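Local coordinates for spike protein P1 (Pseudoalteromonas phage pm2, PDB 2VVE) that forms the receptor-binding spike at the fivefold vertices of the virion, its C-terminal part binding the receptor and its N-terminal part associated with the capsid vertex, at residues V82-F90 with S236-K244; D125-R136 with D188-A199. All coordinates share one frame; numbering follows the deposited sequence.

Contact 1 joins the two crossings of the chain between the domains of spike protein P1: residues 82-90 lead out of the strand 78-81 into the first strand of the second domain, while residues 236-244 run from the end of that domain back to the strand 245-253. Contact 2 lies between them in sequence, pairing 125-136 with 188-199 within the second domain. The centres of the contacts are about 13 Å apart, and both reach the sheet ordered 88-91, 229-236, 129-137, 189-195. A salt bridge, a probable hydrogen bond and apolar packing join them directly, linking the junction to the sheet of the second domain.

Contact 1 (V82-F90 with S236-K244); sequences VSDEEIRVF and SDDPLLTVK
The side chain of Arg88 leaves with CG opposite the backbone N (chi1 -178°) and folds at chi3 (-61°), which lays its guanidinium edge-on against the backbone of 241-244. Lys244, bent at chi2 (-57°), reaches back toward the backbone of 85-87. NE of Arg88 donates 2.8 Å to Leu241 O, almost in line with the carbonyl bond and in the guanidinium plane. At the same edge NH1 adds a weak bond of 3.3 Å to Val243 O, and a water accepting from NH1 donates in turn to Lys244 O. The ammonium of Lys244 donates to Glu85 O from above the carbonyl plane (NZ to O 2.7 Å). It also donates to Thr242 O in its own segment, this time within the carbonyl plane. These carbonyl oxygens probably ease the repulsion between the two cations. The lysine's aliphatic part runs past Val82, CG2 to Lys244 CG 3.7 Å, and over Ser83 CB.

Arg88 and Ser236 also form an antiparallel hydrogen-bonded pair, with Ser236 N to Arg88 O at 2.9 Å. The Phe90 ring takes Arg88 CG over one face and meets Leu241 CD1 at its edge, CZ to CD1 4.0 Å. Ser236 OG, bonded to Ser130 O of the next strand, closes an ST turn onto Asp238 N. Asp238 then N-caps the short helix, its OD1 accepting from Leu240 N. Two connecting segments thus run side by side between the domains, where the first and last strands, in chain order, of a four-stranded antiparallel sheet pair, consistent with a jelly-roll-like domain.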
loop_
_atom_site.group_PDB
_atom_site.type_symbol
_atom_site.label_atom_id
_atom_site.label_comp_id
_atom_site.label_asym_id
_atom_site.label_seq_id
_atom_site.Cartn_x
_atom_site.Cartn_y
_atom_site.Cartn_z
ATOM N N VAL A 82 4.845 18.821 15.258
ATOM C CA VAL A 82 3.674 18.096 14.738
ATOM C C VAL A 82 2.411 18.952 14.739
ATOM O O VAL A 82 1.498 18.721 13.953
ATOM C CB VAL A 82 3.384 16.762 15.502
ATOM C CG1 VAL A 82 4.511 15.754 15.282
ATOM C CG2 VAL A 82 3.131 17.010 16.999
ATOM N N SER A 83 2.363 19.936 15.633
ATOM C CA SER A 83 1.113 20.655 15.881
ATOM C C SER A 83 1.331 21.898 16.738
ATOM O O SER A 83 2.239 21.927 17.559
ATOM C CB SER A 83 0.111 19.722 16.578
ATOM O OG SER A 83 -1.053 20.429 16.937
ATOM N N ASP A 84 0.490 22.911 16.535
ATOM C CA ASP A 84 0.444 24.079 17.429
ATOM C C ASP A 84 -0.745 24.069 18.392
ATOM O O ASP A 84 -0.988 25.055 19.084
ATOM C CB ASP A 84 0.456 25.383 16.632
ATOM C CG ASP A 84 1.793 25.656 15.981
ATOM O OD1 ASP A 84 2.855 25.429 16.619
ATOM O OD2 ASP A 84 1.774 26.112 14.824
ATOM N N GLU A 85 -1.465 22.951 18.443
ATOM C CA GLU A 85 -2.624 22.794 19.338
ATOM C C GLU A 85 -2.165 22.501 20.764
ATOM O O GLU A 85 -1.564 21.452 21.013
ATOM C CB GLU A 85 -3.517 21.645 18.849
ATOM C CG GLU A 85 -4.395 21.988 17.651
ATOM C CD GLU A 85 -5.502 22.977 18.006
ATOM O OE1 GLU A 85 -6.394 22.629 18.816
ATOM O OE2 GLU A 85 -5.477 24.105 17.472
ATOM N N GLU A 86 -2.458 23.414 21.694
ATOM C CA GLU A 86 -2.020 23.272 23.085
ATOM C C GLU A 86 -2.775 22.159 23.807
ATOM O O GLU A 86 -2.191 21.392 24.569
ATOM C CB GLU A 86 -2.173 24.592 23.845
ATOM C CG GLU A 86 -1.139 25.639 23.439
ATOM C CD GLU A 86 -1.271 26.932 24.230
ATOM O OE1 GLU A 86 -1.437 26.863 25.469
ATOM O OE2 GLU A 86 -1.203 28.014 23.609
ATOM N N ILE A 87 -4.074 22.079 23.557
ATOM C CA ILE A 87 -4.893 21.001 24.116
ATOM C C ILE A 87 -5.557 20.168 23.006
ATOM O O ILE A 87 -5.277 20.372 21.824
ATOM C CB ILE A 87 -5.913 21.543 25.141
ATOM C CG1 ILE A 87 -6.916 22.494 24.478
ATOM C CG2 ILE A 87 -5.181 22.246 26.297
ATOM C CD1 ILE A 87 -8.259 22.552 25.198
ATOM N N ARG A 88 -6.413 19.217 23.377
ATOM C CA ARG A 88 -7.116 18.449 22.366
ATOM C C ARG A 88 -8.556 18.901 22.310
ATOM O O ARG A 88 -9.299 18.711 23.270
ATOM C CB ARG A 88 -7.044 16.937 22.616
ATOM C CG ARG A 88 -7.748 16.132 21.528
ATOM C CD ARG A 88 -7.245 14.702 21.400
ATOM N NE ARG A 88 -5.828 14.629 21.044
ATOM C CZ ARG A 88 -5.341 14.768 19.811
ATOM N NH1 ARG A 88 -4.034 14.683 19.614
ATOM N NH2 ARG A 88 -6.145 14.993 18.776
ATOM N N VAL A 89 -8.938 19.514 21.193
ATOM C CA VAL A 89 -10.336 19.876 20.969
ATOM C C VAL A 89 -10.938 18.865 20.005
ATOM O O VAL A 89 -10.472 18.725 18.869
ATOM C CB VAL A 89 -10.482 21.313 20.403
ATOM C CG1 VAL A 89 -11.959 21.643 20.140
ATOM C CG2 VAL A 89 -9.874 22.322 21.366
ATOM N N PHE A 90 -11.962 18.156 20.468
ATOM C CA PHE A 90 -12.573 17.111 19.666
ATOM C C PHE A 90 -13.570 17.695 18.684
ATOM O O PHE A 90 -13.532 17.386 17.492
ATOM C CB PHE A 90 -13.225 16.062 20.556
ATOM C CG PHE A 90 -12.238 15.240 21.341
ATOM C CD1 PHE A 90 -11.455 14.287 20.705
ATOM C CD2 PHE A 90 -12.098 15.425 22.716
ATOM C CE1 PHE A 90 -10.547 13.525 21.420
ATOM C CE2 PHE A 90 -11.187 14.657 23.450
ATOM C CZ PHE A 90 -10.408 13.709 22.800
ATOM N N SER A 236 -10.160 18.047 25.933
ATOM C CA SER A 236 -9.460 17.547 27.098
ATOM C C SER A 236 -8.188 18.363 27.273
ATOM O O SER A 236 -7.496 18.634 26.295
ATOM C CB SER A 236 -9.116 16.070 26.918
ATOM O OG SER A 236 -8.386 15.570 28.035
ATOM N N ASP A 237 -7.900 18.762 28.507
ATOM C CA ASP A 237 -6.596 19.356 28.829
ATOM C C ASP A 237 -5.758 18.395 29.672
ATOM O O ASP A 237 -4.732 18.771 30.224
ATOM C CB ASP A 237 -6.728 20.733 29.481
ATOM C CG ASP A 237 -7.810 20.790 30.533
ATOM O OD1 ASP A 237 -8.118 19.755 31.164
ATOM O OD2 ASP A 237 -8.358 21.892 30.723
ATOM N N ASP A 238 -6.209 17.146 29.738
ATOM C CA ASP A 238 -5.454 16.070 30.363
ATOM C C ASP A 238 -4.190 15.791 29.537
ATOM O O ASP A 238 -4.288 15.498 28.341
ATOM C CB ASP A 238 -6.316 14.812 30.413
ATOM C CG ASP A 238 -5.712 13.710 31.272
ATOM O OD1 ASP A 238 -4.486 13.484 31.212
ATOM O OD2 ASP A 238 -6.473 13.054 32.007
ATOM N N PRO A 239 -3.000 15.842 30.179
ATOM C CA PRO A 239 -1.726 15.602 29.474
ATOM C C PRO A 239 -1.670 14.278 28.694
ATOM O O PRO A 239 -0.912 14.153 27.726
ATOM C CB PRO A 239 -0.692 15.581 30.611
ATOM C CG PRO A 239 -1.317 16.349 31.727
ATOM C CD PRO A 239 -2.799 16.154 31.608
ATOM N N LEU A 240 -2.464 13.295 29.109
ATOM C CA LEU A 240 -2.541 12.025 28.372
ATOM C C LEU A 240 -3.264 12.153 27.026
ATOM O O LEU A 240 -3.122 11.295 26.157
ATOM C CB LEU A 240 -3.251 10.967 29.211
ATOM C CG LEU A 240 -2.634 10.549 30.542
ATOM C CD1 LEU A 240 -3.721 9.927 31.428
ATOM C CD2 LEU A 240 -1.456 9.598 30.329
ATOM N N LEU A 241 -4.071 13.202 26.872
ATOM C CA LEU A 241 -4.879 13.377 25.664
ATOM C C LEU A 241 -4.406 14.537 24.812
ATOM O O LEU A 241 -4.671 14.579 23.605
ATOM C CB LEU A 241 -6.357 13.570 26.017
ATOM C CG LEU A 241 -7.236 12.319 26.117
ATOM C CD1 LEU A 241 -7.552 11.749 24.745
ATOM C CD2 LEU A 241 -6.572 11.257 26.977
ATOM N N THR A 242 -3.719 15.486 25.440
ATOM C CA THR A 242 -3.206 16.638 24.710
ATOM C C THR A 242 -1.993 16.245 23.866
ATOM O O THR A 242 -1.674 16.927 22.907
ATOM C CB THR A 242 -2.865 17.824 25.624
ATOM O OG1 THR A 242 -1.810 17.467 26.531
ATOM C CG2 THR A 242 -4.094 18.241 26.426
ATOM N N VAL A 243 -1.327 15.157 24.253
ATOM C CA VAL A 243 -0.257 14.542 23.460
ATOM C C VAL A 243 -0.836 14.181 22.081
ATOM O O VAL A 243 -1.960 13.684 21.982
ATOM C CB VAL A 243 0.339 13.300 24.209
ATOM C CG1 VAL A 243 -0.699 12.188 24.384
ATOM C CG2 VAL A 243 1.577 12.757 23.520
ATOM N N LYS A 244 -0.090 14.480 21.025
ATOM C CA LYS A 244 -0.560 14.281 19.647
ATOM C C LYS A 244 -0.356 12.830 19.194
ATOM O O LYS A 244 -0.894 12.383 18.178
ATOM C CB LYS A 244 0.140 15.258 18.698
ATOM C CG LYS A 244 0.187 16.723 19.174
ATOM C CD LYS A 244 -1.197 17.298 19.462
ATOM C CE LYS A 244 -1.101 18.538 20.340
ATOM N NZ LYS A 244 -2.431 18.871 20.931
HETATM O O HOH W 1 -2.870 13.862 17.106
#

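Contact 2 (D125-R136 with D188-A199)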
loop_
_atom_site.group_PDB
_atom_site.type_symbol
_atom_site.label_atom_id
_atom_site.label_comp_id
_atom_site.label_asym_id
_atom_site.label_seq_id
_atom_site.Cartn_x
_atom_site.Cartn_y
_atom_site.Cartn_z
ATOM N N ASP A 125 -4.192 2.466 26.973
ATOM C CA ASP A 125 -5.067 1.314 27.187
ATOM C C ASP A 125 -5.382 1.119 28.670
ATOM O O ASP A 125 -4.494 0.799 29.468
ATOM C CB ASP A 125 -4.427 0.052 26.602
ATOM C CG ASP A 125 -5.310 -1.176 26.742
ATOM O OD1 ASP A 125 -6.487 -1.035 27.152
ATOM O OD2 ASP A 125 -4.814 -2.282 26.441
ATOM N N GLY A 126 -6.650 1.321 29.022
ATOM C CA GLY A 126 -7.144 1.173 30.394
ATOM C C GLY A 126 -6.625 2.215 31.373
ATOM O O GLY A 126 -6.605 1.980 32.583
ATOM N N VAL A 127 -6.194 3.361 30.852
ATOM C CA VAL A 127 -5.704 4.466 31.684
ATOM C C VAL A 127 -6.779 5.561 31.761
ATOM O O VAL A 127 -7.193 6.087 30.727
ATOM C CB VAL A 127 -4.379 5.064 31.137
ATOM C CG1 VAL A 127 -3.953 6.277 31.961
ATOM C CG2 VAL A 127 -3.258 4.017 31.112
ATOM N N PRO A 128 -7.246 5.899 32.982
ATOM C CA PRO A 128 -8.295 6.922 33.099
ATOM C C PRO A 128 -7.828 8.299 32.632
ATOM O O PRO A 128 -6.671 8.686 32.863
ATOM C CB PRO A 128 -8.615 6.949 34.599
ATOM C CG PRO A 128 -8.040 5.648 35.156
ATOM C CD PRO A 128 -6.852 5.351 34.296
ATOM N N PHE A 129 -8.730 9.034 31.987
ATOM C CA PHE A 129 -8.420 10.369 31.493
ATOM C C PHE A 129 -9.625 11.293 31.602
ATOM O O PHE A 129 -10.769 10.834 31.634
ATOM C CB PHE A 129 -7.916 10.312 30.046
ATOM C CG PHE A 129 -8.950 9.847 29.055
ATOM C CD1 PHE A 129 -9.779 10.766 28.416
ATOM C CD2 PHE A 129 -9.088 8.489 28.755
ATOM C CE1 PHE A 129 -10.741 10.345 27.492
ATOM C CE2 PHE A 129 -10.046 8.052 27.838
ATOM C CZ PHE A 129 -10.875 8.982 27.203
ATOM N N SER A 130 -9.350 12.590 31.680
ATOM C CA SER A 130 -10.402 13.610 31.774
ATOM C C SER A 130 -10.980 13.957 30.408
ATOM O O SER A 130 -10.245 14.324 29.491
ATOM C CB SER A 130 -9.856 14.879 32.435
ATOM O OG SER A 130 -10.824 15.922 32.415
ATOM N N LEU A 131 -12.303 13.845 30.289
ATOM C CA LEU A 131 -13.026 14.327 29.119
ATOM C C LEU A 131 -14.008 15.400 29.558
ATOM O O LEU A 131 -14.841 15.177 30.445
ATOM C CB LEU A 131 -13.757 13.177 28.414
ATOM C CG LEU A 131 -14.460 13.433 27.072
ATOM C CD1 LEU A 131 -13.492 13.932 26.005
ATOM C CD2 LEU A 131 -15.150 12.164 26.587
ATOM N N LYS A 132 -13.912 16.561 28.924
ATOM C CA LYS A 132 -14.693 17.718 29.327
ATOM C C LYS A 132 -15.514 18.291 28.189
ATOM O O LYS A 132 -15.220 18.061 27.017
ATOM C CB LYS A 132 -13.772 18.811 29.862
ATOM C CG LYS A 132 -13.077 18.487 31.177
ATOM C CD LYS A 132 -12.133 19.624 31.534
ATOM C CE LYS A 132 -11.301 19.319 32.778
ATOM N NZ LYS A 132 -10.254 20.375 33.010
ATOM N N ALA A 133 -16.553 19.040 28.547
ATOM C CA ALA A 133 -17.257 19.865 27.576
ATOM C C ALA A 133 -17.692 21.175 28.201
ATOM O O ALA A 133 -18.082 21.213 29.377
ATOM C CB ALA A 133 -18.457 19.131 27.001
ATOM N N ARG A 134 -17.623 22.237 27.402
ATOM C CA ARG A 134 -18.219 23.521 27.729
ATOM C C ARG A 134 -19.665 23.455 27.226
ATOM O O ARG A 134 -19.925 23.272 26.027
ATOM C CB ARG A 134 -17.426 24.664 27.071
ATOM C CG ARG A 134 -18.053 26.041 27.225
ATOM C CD ARG A 134 -17.228 27.127 26.545
ATOM N NE ARG A 134 -17.800 28.443 26.823
ATOM C CZ ARG A 134 -17.185 29.598 26.588
ATOM N NH1 ARG A 134 -17.792 30.739 26.887
ATOM N NH2 ARG A 134 -15.966 29.617 26.059
ATOM N N VAL A 135 -20.605 23.554 28.160
ATOM C CA VAL A 135 -21.995 23.227 27.870
ATOM C C VAL A 135 -22.890 24.434 28.131
ATOM O O VAL A 135 -22.809 25.067 29.184
ATOM C CB VAL A 135 -22.475 21.977 28.691
ATOM C CG1 VAL A 135 -23.904 21.661 28.392
ATOM C CG2 VAL A 135 -21.628 20.757 28.379
ATOM N N ARG A 136 -23.731 24.751 27.151
ATOM C CA ARG A 136 -24.615 25.901 27.254
ATOM C C ARG A 136 -26.070 25.456 27.227
ATOM O O ARG A 136 -26.546 24.866 26.248
ATOM C CB ARG A 136 -24.329 26.908 26.128
ATOM C CG ARG A 136 -25.177 28.189 26.198
ATOM C CD ARG A 136 -24.730 29.198 25.181
ATOM N NE ARG A 136 -23.331 29.549 25.389
ATOM C CZ ARG A 136 -22.546 30.073 24.456
ATOM N NH1 ARG A 136 -23.022 30.310 23.238
ATOM N NH2 ARG A 136 -21.279 30.343 24.745
ATOM N N ASP A 188 -21.838 29.382 31.133
ATOM C CA ASP A 188 -21.655 28.029 30.583
ATOM C C ASP A 188 -21.133 27.069 31.650
ATOM O O ASP A 188 -20.331 27.456 32.506
ATOM C CB ASP A 188 -20.693 28.032 29.390
ATOM C CG ASP A 188 -21.320 28.587 28.120
ATOM O OD1 ASP A 188 -22.543 28.860 28.097
ATOM O OD2 ASP A 188 -20.575 28.753 27.131
ATOM N N ASN A 189 -21.607 25.829 31.606
ATOM C CA ASN A 189 -21.146 24.795 32.530
ATOM C C ASN A 189 -20.004 23.952 31.978
ATOM O O ASN A 189 -19.749 23.940 30.776
ATOM C CB ASN A 189 -22.309 23.892 32.935
ATOM C CG ASN A 189 -23.381 24.635 33.705
ATOM O OD1 ASN A 189 -23.106 25.633 34.373
ATOM N ND2 ASN A 189 -24.610 24.150 33.623
ATOM N N THR A 190 -19.306 23.254 32.868
ATOM C CA THR A 190 -18.312 22.286 32.436
ATOM C C THR A 190 -18.716 20.864 32.823
ATOM O O THR A 190 -18.818 20.526 34.006
ATOM C CB THR A 190 -16.896 22.628 32.943
ATOM O OG1 THR A 190 -16.515 23.917 32.444
ATOM C CG2 THR A 190 -15.883 21.588 32.458
ATOM N N LEU A 191 -18.961 20.045 31.809
ATOM C CA LEU A 191 -19.143 18.622 32.004
ATOM C C LEU A 191 -17.722 18.070 32.135
ATOM O O LEU A 191 -16.868 18.359 31.301
ATOM C CB LEU A 191 -19.924 18.023 30.815
ATOM C CG LEU A 191 -20.118 16.507 30.713
ATOM C CD1 LEU A 191 -20.848 15.915 31.914
ATOM C CD2 LEU A 191 -20.827 16.127 29.407
ATOM N N ASP A 192 -17.442 17.339 33.212
ATOM C CA ASP A 192 -16.086 16.842 33.449
ATOM C C ASP A 192 -16.165 15.437 34.020
ATOM O O ASP A 192 -16.551 15.240 35.183
ATOM C CB ASP A 192 -15.320 17.785 34.396
ATOM C CG ASP A 192 -13.841 17.390 34.599
ATOM O OD1 ASP A 192 -13.344 16.366 34.055
ATOM O OD2 ASP A 192 -13.152 18.145 35.311
ATOM N N VAL A 193 -15.817 14.463 33.184
ATOM C CA VAL A 193 -15.842 13.066 33.607
ATOM C C VAL A 193 -14.482 12.414 33.404
ATOM O O VAL A 193 -13.733 12.767 32.483
ATOM C CB VAL A 193 -16.955 12.244 32.868
ATOM C CG1 VAL A 193 -18.344 12.807 33.191
ATOM C CG2 VAL A 193 -16.709 12.212 31.358
ATOM N N MET A 194 -14.174 11.457 34.263
ATOM C CA MET A 194 -13.075 10.551 34.019
ATOM C C MET A 194 -13.639 9.374 33.227
ATOM O O MET A 194 -14.691 8.833 33.556
ATOM C CB MET A 194 -12.468 10.048 35.334
ATOM C CG MET A 194 -11.807 11.125 36.187
ATOM S SD MET A 194 -10.487 12.008 35.329
ATOM C CE MET A 194 -9.325 10.681 35.039
ATOM N N VAL A 195 -12.923 8.980 32.185
ATOM C CA VAL A 195 -13.307 7.841 31.373
ATOM C C VAL A 195 -12.122 6.897 31.258
ATOM O O VAL A 195 -10.973 7.341 31.143
ATOM C CB VAL A 195 -13.783 8.302 29.966
ATOM C CG1 VAL A 195 -14.211 7.128 29.132
ATOM C CG2 VAL A 195 -14.939 9.268 30.094
ATOM N N THR A 196 -12.401 5.598 31.307
ATOM C CA THR A 196 -11.362 4.590 31.187
ATOM C C THR A 196 -11.699 3.667 30.028
ATOM O O THR A 196 -12.714 2.972 30.062
ATOM C CB THR A 196 -11.198 3.772 32.499
ATOM O OG1 THR A 196 -10.860 4.654 33.575
ATOM C CG2 THR A 196 -10.114 2.733 32.351
ATOM N N LEU A 197 -10.837 3.660 29.015
ATOM C CA LEU A 197 -11.123 2.942 27.769
ATOM C C LEU A 197 -10.018 1.992 27.328
ATOM O O LEU A 197 -8.839 2.270 27.501
ATOM C CB LEU A 197 -11.398 3.934 26.637
ATOM C CG LEU A 197 -12.535 4.951 26.814
ATOM C CD1 LEU A 197 -12.547 5.952 25.664
ATOM C CD2 LEU A 197 -13.908 4.287 26.983
ATOM N N SER A 198 -10.429 0.874 26.732
ATOM C CA SER A 198 -9.508 -0.044 26.075
ATOM C C SER A 198 -8.908 0.605 24.834
ATOM O O SER A 198 -9.513 1.508 24.241
ATOM C CB SER A 198 -10.250 -1.321 25.681
ATOM O OG SER A 198 -11.409 -1.002 24.943
ATOM N N ALA A 199 -7.721 0.142 24.448
ATOM C CA ALA A 199 -7.055 0.628 23.245
ATOM C C ALA A 199 -7.971 0.446 22.046
ATOM O O ALA A 199 -8.745 -0.518 21.977
ATOM C CB ALA A 199 -5.736 -0.099 23.023
HETATM O O HOH W 2 -8.601 5.112 28.620
#
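Backbone bonds run the length of the contact: Phe129, Leu131, Ala133 and Val135 pair with Val195, Val193, Leu191 and Asn189 in antiparallel hydrogen-bonded register. The straightest join Leu131 and Val193, Leu131 N to Val193 O 2.8 Å. Beyond the paired strands, Gly126 N makes one further bond to Leu197 O, from above the carbonyl plane.

Arg136 grips Asp188 side-on and nearly coplanar, NE to OD1 2.9 Å and NH2 to OD2 3.0 Å, both on syn lone pairs. Arg134 NE takes the anti lone pair of OD2 at 2.8 Å, its guanidinium turned 70° from the carboxylate. Three donors fix the rotation of Asp188. Lys132 lies alongside Asp192, CE 3.3 Å from OD2, but its NZ forms a salt bridge with Asp237.

Phe129 has CG between its backbone N and carbonyl carbon (chi1 66°), which tips the ring over Val195 CB and brings its edge to Leu197, CZ to CD1 3.8 Å. Met194, bent at chi2 and chi3, brings CE to 3.8 Å from Pro128 CB.

Strand 189-195 is outermost in its sheet, next to 129-137. Leu131, Ala133, Leu191 and Val193 face Phe157 of strand 151-160; Phe129 packs on Leu241 of helix 239-242.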